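Local structure of adhesion G-protein coupled receptor G6 (Danio rerio, 6V55) at residues Thr116-Lys121 with Ile270-Leu275; Ile131-Asn136 with Tyr303-Gly308; Thr147-Ile152 with Arg274-Ala279. The protein is an adhesion receptor whose multidomain extracellular region, with a calcium-binding CUB domain, probably acts in cell adhesion and in the control of myelination. All blocks are in the same frame, centred on the assembly; numbering follows the deposited sequence.

Overall arrangement
All three contacts involve the pentraxin-like beta sandwich, contact 1 through the loop leading into it. Contacts 1 and 3 are buried and share strand 268-276: contact 1 lays loop 116-121 over this strand, and contact 3 joins the strand to its neighbour 145-154, so the two overlap at Arg274 and Leu275. Contact 2 is partly exposed and pairs two short strands, 133-134 and 304-305; it meets contact 1 through Trp304, which packs on Leu117 and Phe273, but does not touch contact 3. The chemistry follows the place. Contact 3 is mostly a ladder of backbone bonds, contact 1 depends on tyrosine, lysine and arginine side chains, and contact 2 combines two backbone bonds with a tryptophan face.

Contact 1 (Thr116-Lys121 with Ile270-Leu275); sequences TLRNQK and IYNFRL
Tyr271 reaches from its strand into the turn of residues 116-121 and is held there at its tip and on one face. Its OH donates to the carbonyl oxygen Arg118 O over 2.8 Å, in the carbonyl plane and on a lone pair. Along the ring edge the backbone carbonyl Gln120 O also approaches, 3.2 Å from Tyr271 CD2. Lys121 covers a face: its chain, bent at chi2, sets NZ 4.3 Å from the Tyr271 ring centroid and only 11° off the normal, a cation-pi contact to which CE adds a CH-pi contact. The opposite face carries CB of Asn272. With CG anti to the backbone N (chi1 170°), the ring is set so that its OH meets the turn.

A second group forms around Asn272. NH1 of Arg118 makes a weak, bent bond of 2.7 Å to Asn272 OD1, the guanidinium standing almost perpendicular (89°) to the amide. Arg274 folds back on its own strand, its NE donating to Asn272 O over 3.2 Å. The two guanidinium groups are thus close, with Arg118 NH1 and Arg274 NE 4.3 Å apart; the salt bridge of Arg118 NH2 to Asp298 probably offsets part of the repulsion. Asn272 ND2 is taken by the carbonyl of Cys290.

The turn is braced by i to i+3 backbone bonds, among them Gln120 N to Leu117 O at 3.0 Å. The loop leads from strand 105-114 of the CUB domain into the pentraxin-like domain, where strand 268-276 lies between strands 122-123 and 145-154, and Trp299 meets the Tyr271 ring nearly at right angles.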
# COMPACT_ATOMS: atom_id res chain seq x y z
N THR A 116 -20.79 -12.40 10.79
CA THR A 116 -21.66 -12.71 11.92
C THR A 116 -22.95 -13.42 11.48
O THR A 116 -23.42 -13.30 10.33
CB THR A 116 -22.04 -11.44 12.69
OG1 THR A 116 -22.85 -10.59 11.86
CG2 THR A 116 -20.83 -10.66 13.13
N LEU A 117 -23.50 -14.20 12.41
CA LEU A 117 -24.77 -14.86 12.19
C LEU A 117 -25.92 -13.88 12.08
O LEU A 117 -26.89 -14.18 11.37
CB LEU A 117 -25.02 -15.86 13.31
CG LEU A 117 -25.88 -17.09 13.00
CD1 LEU A 117 -25.65 -17.62 11.58
CD2 LEU A 117 -25.70 -18.23 14.02
N ARG A 118 -25.81 -12.69 12.67
CA ARG A 118 -26.84 -11.66 12.58
C ARG A 118 -26.85 -10.90 11.26
O ARG A 118 -27.66 -9.97 11.11
CB ARG A 118 -26.71 -10.69 13.74
CG ARG A 118 -27.35 -11.19 15.01
CD ARG A 118 -27.39 -10.10 16.04
NE ARG A 118 -26.69 -10.52 17.25
CZ ARG A 118 -27.27 -11.11 18.29
NH1 ARG A 118 -28.57 -11.35 18.29
NH2 ARG A 118 -26.53 -11.45 19.33
N ASN A 119 -25.96 -11.23 10.32
CA ASN A 119 -26.06 -10.79 8.94
C ASN A 119 -26.51 -11.93 8.04
O ASN A 119 -26.30 -11.86 6.83
CB ASN A 119 -24.72 -10.25 8.44
CG ASN A 119 -24.43 -8.85 8.94
OD1 ASN A 119 -25.24 -7.92 8.75
ND2 ASN A 119 -23.29 -8.68 9.62
N GLN A 120 -27.06 -13.00 8.60
CA GLN A 120 -27.43 -14.17 7.83
C GLN A 120 -28.81 -14.68 8.24
O GLN A 120 -29.18 -14.65 9.41
CB GLN A 120 -26.39 -15.30 8.00
CG GLN A 120 -25.02 -15.02 7.39
CD GLN A 120 -23.97 -15.96 7.90
OE1 GLN A 120 -23.88 -16.21 9.09
NE2 GLN A 120 -23.15 -16.48 6.99
N LYS A 121 -29.56 -15.16 7.26
CA LYS A 121 -30.81 -15.88 7.47
C LYS A 121 -30.53 -17.35 7.16
O LYS A 121 -29.49 -17.68 6.58
CB LYS A 121 -31.92 -15.30 6.57
CG LYS A 121 -32.56 -13.98 7.11
CD LYS A 121 -31.75 -12.69 6.78
CE LYS A 121 -32.33 -11.40 7.41
NZ LYS A 121 -31.29 -10.33 7.55
N ILE A 270 -35.20 -18.44 8.84
CA ILE A 270 -35.22 -17.98 10.22
C ILE A 270 -34.01 -17.09 10.50
O ILE A 270 -32.99 -17.14 9.80
CB ILE A 270 -35.30 -19.15 11.23
CG1 ILE A 270 -36.07 -18.78 12.51
CG2 ILE A 270 -33.94 -19.75 11.50
CD1 ILE A 270 -36.25 -19.92 13.50
N TYR A 271 -34.15 -16.22 11.50
CA TYR A 271 -33.15 -15.20 11.78
C TYR A 271 -33.25 -14.84 13.25
O TYR A 271 -34.35 -14.76 13.79
CB TYR A 271 -33.36 -13.95 10.90
CG TYR A 271 -32.52 -12.74 11.26
CD1 TYR A 271 -33.11 -11.55 11.75
CD2 TYR A 271 -31.14 -12.77 11.11
CE1 TYR A 271 -32.31 -10.43 12.09
CE2 TYR A 271 -30.35 -11.68 11.43
CZ TYR A 271 -30.92 -10.51 11.93
OH TYR A 271 -30.11 -9.43 12.26
N ASN A 272 -32.08 -14.64 13.89
CA ASN A 272 -31.93 -14.09 15.25
C ASN A 272 -32.57 -14.96 16.34
O ASN A 272 -33.21 -14.46 17.27
CB ASN A 272 -32.41 -12.64 15.32
CG ASN A 272 -31.57 -11.81 16.27
OD1 ASN A 272 -30.47 -12.23 16.64
ND2 ASN A 272 -32.08 -10.66 16.67
N PHE A 273 -32.34 -16.28 16.26
CA PHE A 273 -32.89 -17.22 17.23
C PHE A 273 -32.10 -17.12 18.54
O PHE A 273 -30.90 -17.41 18.57
CB PHE A 273 -32.86 -18.65 16.69
CG PHE A 273 -33.65 -19.64 17.51
CD1 PHE A 273 -33.05 -20.35 18.56
CD2 PHE A 273 -34.97 -19.91 17.20
CE1 PHE A 273 -33.78 -21.26 19.31
CE2 PHE A 273 -35.69 -20.83 17.94
CZ PHE A 273 -35.09 -21.50 19.00
N ARG A 274 -32.80 -16.76 19.61
CA ARG A 274 -32.18 -16.57 20.92
C ARG A 274 -33.06 -17.21 22.00
O ARG A 274 -34.27 -17.35 21.84
CB ARG A 274 -31.94 -15.08 21.23
CG ARG A 274 -31.05 -14.30 20.25
CD ARG A 274 -31.32 -12.80 20.31
NE ARG A 274 -32.52 -12.40 19.57
CZ ARG A 274 -33.18 -11.26 19.76
NH1 ARG A 274 -32.75 -10.39 20.67
NH2 ARG A 274 -34.28 -10.99 19.04
N LEU A 275 -32.42 -17.60 23.11
CA LEU A 275 -33.07 -18.29 24.22
C LEU A 275 -32.54 -17.77 25.55
O LEU A 275 -31.34 -17.51 25.68
CB LEU A 275 -32.84 -19.81 24.14
CG LEU A 275 -33.48 -20.76 25.15
CD1 LEU A 275 -34.99 -20.57 25.21
CD2 LEU A 275 -33.13 -22.17 24.76

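Contact 2 (Ile131-Asn136 with Tyr303-Gly308)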
# COMPACT_ATOMS: atom_id res chain seq x y z
N ILE A 131 -29.01 -31.84 10.46
CA ILE A 131 -29.38 -31.30 11.75
C ILE A 131 -28.73 -29.93 11.90
O ILE A 131 -27.51 -29.80 11.78
CB ILE A 131 -28.96 -32.25 12.89
CG1 ILE A 131 -29.73 -33.57 12.78
CG2 ILE A 131 -29.21 -31.63 14.26
CD1 ILE A 131 -28.88 -34.75 12.38
N LEU A 132 -29.55 -28.92 12.15
CA LEU A 132 -29.08 -27.54 12.31
C LEU A 132 -29.30 -27.17 13.77
O LEU A 132 -30.32 -26.58 14.15
CB LEU A 132 -29.82 -26.61 11.36
CG LEU A 132 -29.33 -26.60 9.91
CD1 LEU A 132 -29.99 -27.67 9.05
CD2 LEU A 132 -29.60 -25.25 9.31
N ARG A 133 -28.32 -27.53 14.60
CA ARG A 133 -28.49 -27.58 16.04
C ARG A 133 -27.64 -26.53 16.75
O ARG A 133 -26.68 -25.99 16.20
CB ARG A 133 -28.11 -28.95 16.60
CG ARG A 133 -26.73 -29.41 16.19
CD ARG A 133 -26.20 -30.53 17.09
NE ARG A 133 -25.93 -30.12 18.48
CZ ARG A 133 -25.79 -30.99 19.48
NH1 ARG A 133 -25.89 -32.29 19.24
NH2 ARG A 133 -25.55 -30.57 20.73
N VAL A 134 -28.04 -26.26 17.99
CA VAL A 134 -27.15 -25.63 18.96
C VAL A 134 -25.95 -26.55 19.16
O VAL A 134 -26.10 -27.78 19.20
CB VAL A 134 -27.93 -25.35 20.25
CG1 VAL A 134 -27.06 -24.72 21.33
CG2 VAL A 134 -29.08 -24.41 19.94
N SER A 135 -24.75 -25.98 19.20
CA SER A 135 -23.58 -26.83 19.25
C SER A 135 -23.34 -27.31 20.68
O SER A 135 -23.80 -26.70 21.65
CB SER A 135 -22.34 -26.12 18.71
OG SER A 135 -21.53 -25.61 19.73
N ASN A 136 -22.59 -28.40 20.80
CA ASN A 136 -22.35 -29.01 22.11
C ASN A 136 -21.36 -28.23 22.98
O ASN A 136 -21.23 -28.57 24.17
CB ASN A 136 -21.88 -30.45 21.95
CG ASN A 136 -20.87 -30.62 20.84
OD1 ASN A 136 -20.22 -29.65 20.40
ND2 ASN A 136 -20.73 -31.85 20.34
N TYR A 303 -22.33 -20.62 19.00
CA TYR A 303 -23.43 -21.34 19.63
C TYR A 303 -24.04 -22.44 18.76
O TYR A 303 -24.84 -23.23 19.28
CB TYR A 303 -24.56 -20.36 20.00
CG TYR A 303 -24.27 -19.37 21.13
CD1 TYR A 303 -23.58 -18.19 20.89
CD2 TYR A 303 -24.73 -19.61 22.42
CE1 TYR A 303 -23.32 -17.28 21.92
CE2 TYR A 303 -24.48 -18.71 23.46
CZ TYR A 303 -23.78 -17.55 23.20
OH TYR A 303 -23.56 -16.66 24.22
N TRP A 304 -23.70 -22.52 17.47
CA TRP A 304 -24.44 -23.33 16.50
C TRP A 304 -23.51 -24.17 15.63
O TRP A 304 -22.32 -23.86 15.47
CB TRP A 304 -25.29 -22.44 15.56
CG TRP A 304 -26.40 -21.67 16.23
CD1 TRP A 304 -26.32 -20.42 16.79
CD2 TRP A 304 -27.75 -22.10 16.40
NE1 TRP A 304 -27.54 -20.05 17.31
CE2 TRP A 304 -28.44 -21.06 17.08
CE3 TRP A 304 -28.45 -23.26 16.06
CZ2 TRP A 304 -29.79 -21.15 17.40
CZ3 TRP A 304 -29.78 -23.36 16.39
CH2 TRP A 304 -30.44 -22.31 17.06
N THR A 305 -24.06 -25.23 15.05
CA THR A 305 -23.48 -25.90 13.88
C THR A 305 -24.48 -25.75 12.74
O THR A 305 -25.42 -26.55 12.61
CB THR A 305 -23.17 -27.37 14.11
OG1 THR A 305 -24.39 -28.12 14.21
CG2 THR A 305 -22.37 -27.54 15.36
N ILE A 306 -24.28 -24.72 11.93
CA ILE A 306 -25.07 -24.49 10.73
C ILE A 306 -24.09 -24.43 9.56
O ILE A 306 -23.16 -23.62 9.58
CB ILE A 306 -25.87 -23.18 10.81
CG1 ILE A 306 -26.87 -23.24 11.97
CG2 ILE A 306 -26.60 -22.92 9.50
CD1 ILE A 306 -27.32 -21.87 12.42
N PRO A 307 -24.24 -25.29 8.55
CA PRO A 307 -23.33 -25.24 7.40
C PRO A 307 -23.54 -24.00 6.54
O PRO A 307 -24.54 -23.27 6.66
CB PRO A 307 -23.67 -26.53 6.63
CG PRO A 307 -24.38 -27.41 7.63
CD PRO A 307 -25.12 -26.47 8.52
N GLY A 308 -22.55 -23.75 5.67
CA GLY A 308 -22.60 -22.63 4.74
C GLY A 308 -23.67 -22.76 3.67
O GLY A 308 -24.13 -21.73 3.14
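The carbonyl oxygen of Val134 is gripped twice by one guanidinium, that of the preceding residue. Arg133 NE lies only 2.5 Å from Val134 O, in the carbonyl plane, and NH2 of the same group adds a weak second bond. The arginine gets there by leaving the backbone in the crowded position between N and the carbonyl carbon (chi1 54°) and bending at chi3.

Between the segments, two backbone bonds do the joining. Thr305 N donates to Arg133 O at 3.0 Å, nearly along the C=O axis, and Ser135 N donates to Tyr303 O at 2.8 Å from above the carbonyl plane. Between them Val134 and Trp304 form a non-hydrogen-bonded pair. Val134 CG2 sits over the indole, 3.9 Å from the centroid of the Trp304 six-membered ring, a CH-pi contact, while Trp304 NE1 is satisfied by Asp298 O. Leu132 CD2 meets Ile306 CG2 at 3.8 Å, and Ser135 CB meets Thr305 CG2 at 3.6 Å.

Leu132 and Val134 also bond through their backbones to Ile251 and Leu249 of strand 248-251. The short antiparallel pair therefore lies along an outermost strand of one sheet in the concanavalin-like beta sandwich of the pentraxin family.

Contact 3 (Thr147-Ile152 with Arg274-Ala279); sequences TVCFEI and RLWDHA
Backbone pairing is most regular at Cys149 and Arg274, where the two strands run side by side; their short axes, 167° apart in direction, approach to 4.8 Å. These residues form a hydrogen-bonded antiparallel pair, closed by Arg274 N to Cys149 O at 2.9 Å, nearly along the C=O axis, and by Cys149 N to Arg274 O at 3.1 Å, with the donor above the carbonyl plane. Next to it, Val148 and Leu275 are matched across the strands as a non-hydrogen-bonded pair with side chains on the same face, Val148 CB 4.1 Å from Leu275 CD1. This face meets the second sheet, where Val148 touches Phe164 of strand 161-167. On the other face, Cys149 SG stands 3.6 Å from Trp276 CZ3, an oblique sulfur-aromatic contact, and the carbonyl oxygen of Thr147 lies at the edge of the same indole.

Thr147 is buried against Trp276 and the turn that follows, although the backbone pairing is looser here. Trp276 N donates to Thr147 O at 2.9 Å, but the return bond from Thr147 N to Trp276 O is weak. A side chain takes over: with OG1 anti to its carbonyl carbon (chi1 -56°), Thr147 donates to His278 O over 2.7 Å, in the carbonyl plane and on a lone pair, and so ties the following turn to strand 145-154. Beyond Trp276 the chain turns toward solvent, with His278 and Ala279 only partly covered.

Strand 145-154 bonds on its far side to strand 209-216, through Val148 with Leu213 and Phe150 with Leu211. The pair is thus an interior part of an antiparallel sheet, one of the two layers of the pentraxin-like, concanavalin-type beta sandwich.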
# COMPACT_ATOMS: atom_id res chain seq x y z
N THR A 147 -37.56 -17.55 27.68
CA THR A 147 -38.00 -16.69 26.59
C THR A 147 -37.27 -17.12 25.33
O THR A 147 -36.05 -17.21 25.34
CB THR A 147 -37.70 -15.22 26.86
OG1 THR A 147 -38.30 -14.82 28.10
CG2 THR A 147 -38.22 -14.35 25.73
N VAL A 148 -38.01 -17.41 24.26
CA VAL A 148 -37.40 -17.67 22.96
C VAL A 148 -37.93 -16.62 21.98
O VAL A 148 -39.13 -16.36 21.94
CB VAL A 148 -37.64 -19.12 22.47
CG1 VAL A 148 -39.09 -19.56 22.64
CG2 VAL A 148 -37.21 -19.32 21.02
N CYS A 149 -37.02 -15.96 21.25
CA CYS A 149 -37.38 -15.04 20.18
C CYS A 149 -36.65 -15.39 18.90
O CYS A 149 -35.48 -15.76 18.91
CB CYS A 149 -37.06 -13.59 20.49
SG CYS A 149 -37.34 -13.10 22.17
N PHE A 150 -37.35 -15.21 17.79
CA PHE A 150 -36.74 -15.39 16.48
C PHE A 150 -37.51 -14.51 15.51
O PHE A 150 -38.52 -13.90 15.87
CB PHE A 150 -36.73 -16.87 16.05
CG PHE A 150 -38.02 -17.59 16.27
CD1 PHE A 150 -38.25 -18.29 17.46
CD2 PHE A 150 -39.00 -17.60 15.29
CE1 PHE A 150 -39.45 -18.95 17.66
CE2 PHE A 150 -40.19 -18.26 15.48
CZ PHE A 150 -40.42 -18.93 16.67
N GLU A 151 -36.99 -14.41 14.29
CA GLU A 151 -37.70 -13.81 13.18
C GLU A 151 -37.93 -14.92 12.16
O GLU A 151 -36.99 -15.65 11.82
CB GLU A 151 -36.91 -12.63 12.58
CG GLU A 151 -36.47 -11.56 13.62
CD GLU A 151 -36.44 -10.11 13.08
OE1 GLU A 151 -35.98 -9.21 13.82
OE2 GLU A 151 -36.88 -9.88 11.92
N ILE A 152 -39.18 -15.09 11.74
CA ILE A 152 -39.57 -16.23 10.91
C ILE A 152 -40.17 -15.70 9.61
O ILE A 152 -40.75 -14.61 9.58
CB ILE A 152 -40.53 -17.17 11.70
CG1 ILE A 152 -40.70 -18.54 11.02
CG2 ILE A 152 -41.87 -16.52 11.98
CD1 ILE A 152 -39.38 -19.25 10.78
N ARG A 274 -32.80 -16.76 19.61
CA ARG A 274 -32.18 -16.57 20.92
C ARG A 274 -33.06 -17.21 22.00
O ARG A 274 -34.27 -17.35 21.84
CB ARG A 274 -31.94 -15.08 21.23
CG ARG A 274 -31.05 -14.30 20.25
CD ARG A 274 -31.32 -12.80 20.31
NE ARG A 274 -32.52 -12.40 19.57
CZ ARG A 274 -33.18 -11.26 19.76
NH1 ARG A 274 -32.75 -10.39 20.67
NH2 ARG A 274 -34.28 -10.99 19.04
N LEU A 275 -32.42 -17.60 23.11
CA LEU A 275 -33.07 -18.29 24.22
C LEU A 275 -32.54 -17.77 25.55
O LEU A 275 -31.34 -17.51 25.68
CB LEU A 275 -32.84 -19.81 24.14
CG LEU A 275 -33.48 -20.76 25.15
CD1 LEU A 275 -34.99 -20.57 25.21
CD2 LEU A 275 -33.13 -22.17 24.76
N TRP A 276 -33.43 -17.64 26.53
CA TRP A 276 -33.10 -17.10 27.84
C TRP A 276 -33.62 -18.01 28.95
O TRP A 276 -34.54 -18.80 28.75
CB TRP A 276 -33.71 -15.71 28.06
CG TRP A 276 -33.07 -14.56 27.36
CD1 TRP A 276 -32.16 -13.68 27.88
CD2 TRP A 276 -33.34 -14.12 26.02
NE1 TRP A 276 -31.84 -12.73 26.94
CE2 TRP A 276 -32.55 -12.98 25.79
CE3 TRP A 276 -34.18 -14.59 24.99
CZ2 TRP A 276 -32.57 -12.29 24.58
CZ3 TRP A 276 -34.20 -13.90 23.78
CH2 TRP A 276 -33.40 -12.77 23.58
N ASP A 277 -33.06 -17.79 30.15
CA ASP A 277 -33.31 -18.54 31.37
C ASP A 277 -34.61 -18.18 32.07
O ASP A 277 -35.09 -18.94 32.91
CB ASP A 277 -32.18 -18.28 32.36
CG ASP A 277 -31.30 -19.47 32.56
OD1 ASP A 277 -31.65 -20.54 32.01
OD2 ASP A 277 -30.28 -19.34 33.27
N HIS A 278 -35.17 -17.01 31.78
CA HIS A 278 -36.32 -16.50 32.49
C HIS A 278 -37.38 -16.10 31.48
O HIS A 278 -37.08 -15.91 30.30
CB HIS A 278 -35.96 -15.30 33.37
CG HIS A 278 -35.07 -14.30 32.69
ND1 HIS A 278 -33.70 -14.45 32.62
CD2 HIS A 278 -35.35 -13.15 32.04
CE1 HIS A 278 -33.18 -13.44 31.95
NE2 HIS A 278 -34.16 -12.63 31.60
N ALA A 279 -38.62 -15.99 31.95
CA ALA A 279 -39.68 -15.44 31.12
C ALA A 279 -39.79 -13.95 31.36
O ALA A 279 -39.87 -13.50 32.51
CB ALA A 279 -41.01 -16.09 31.40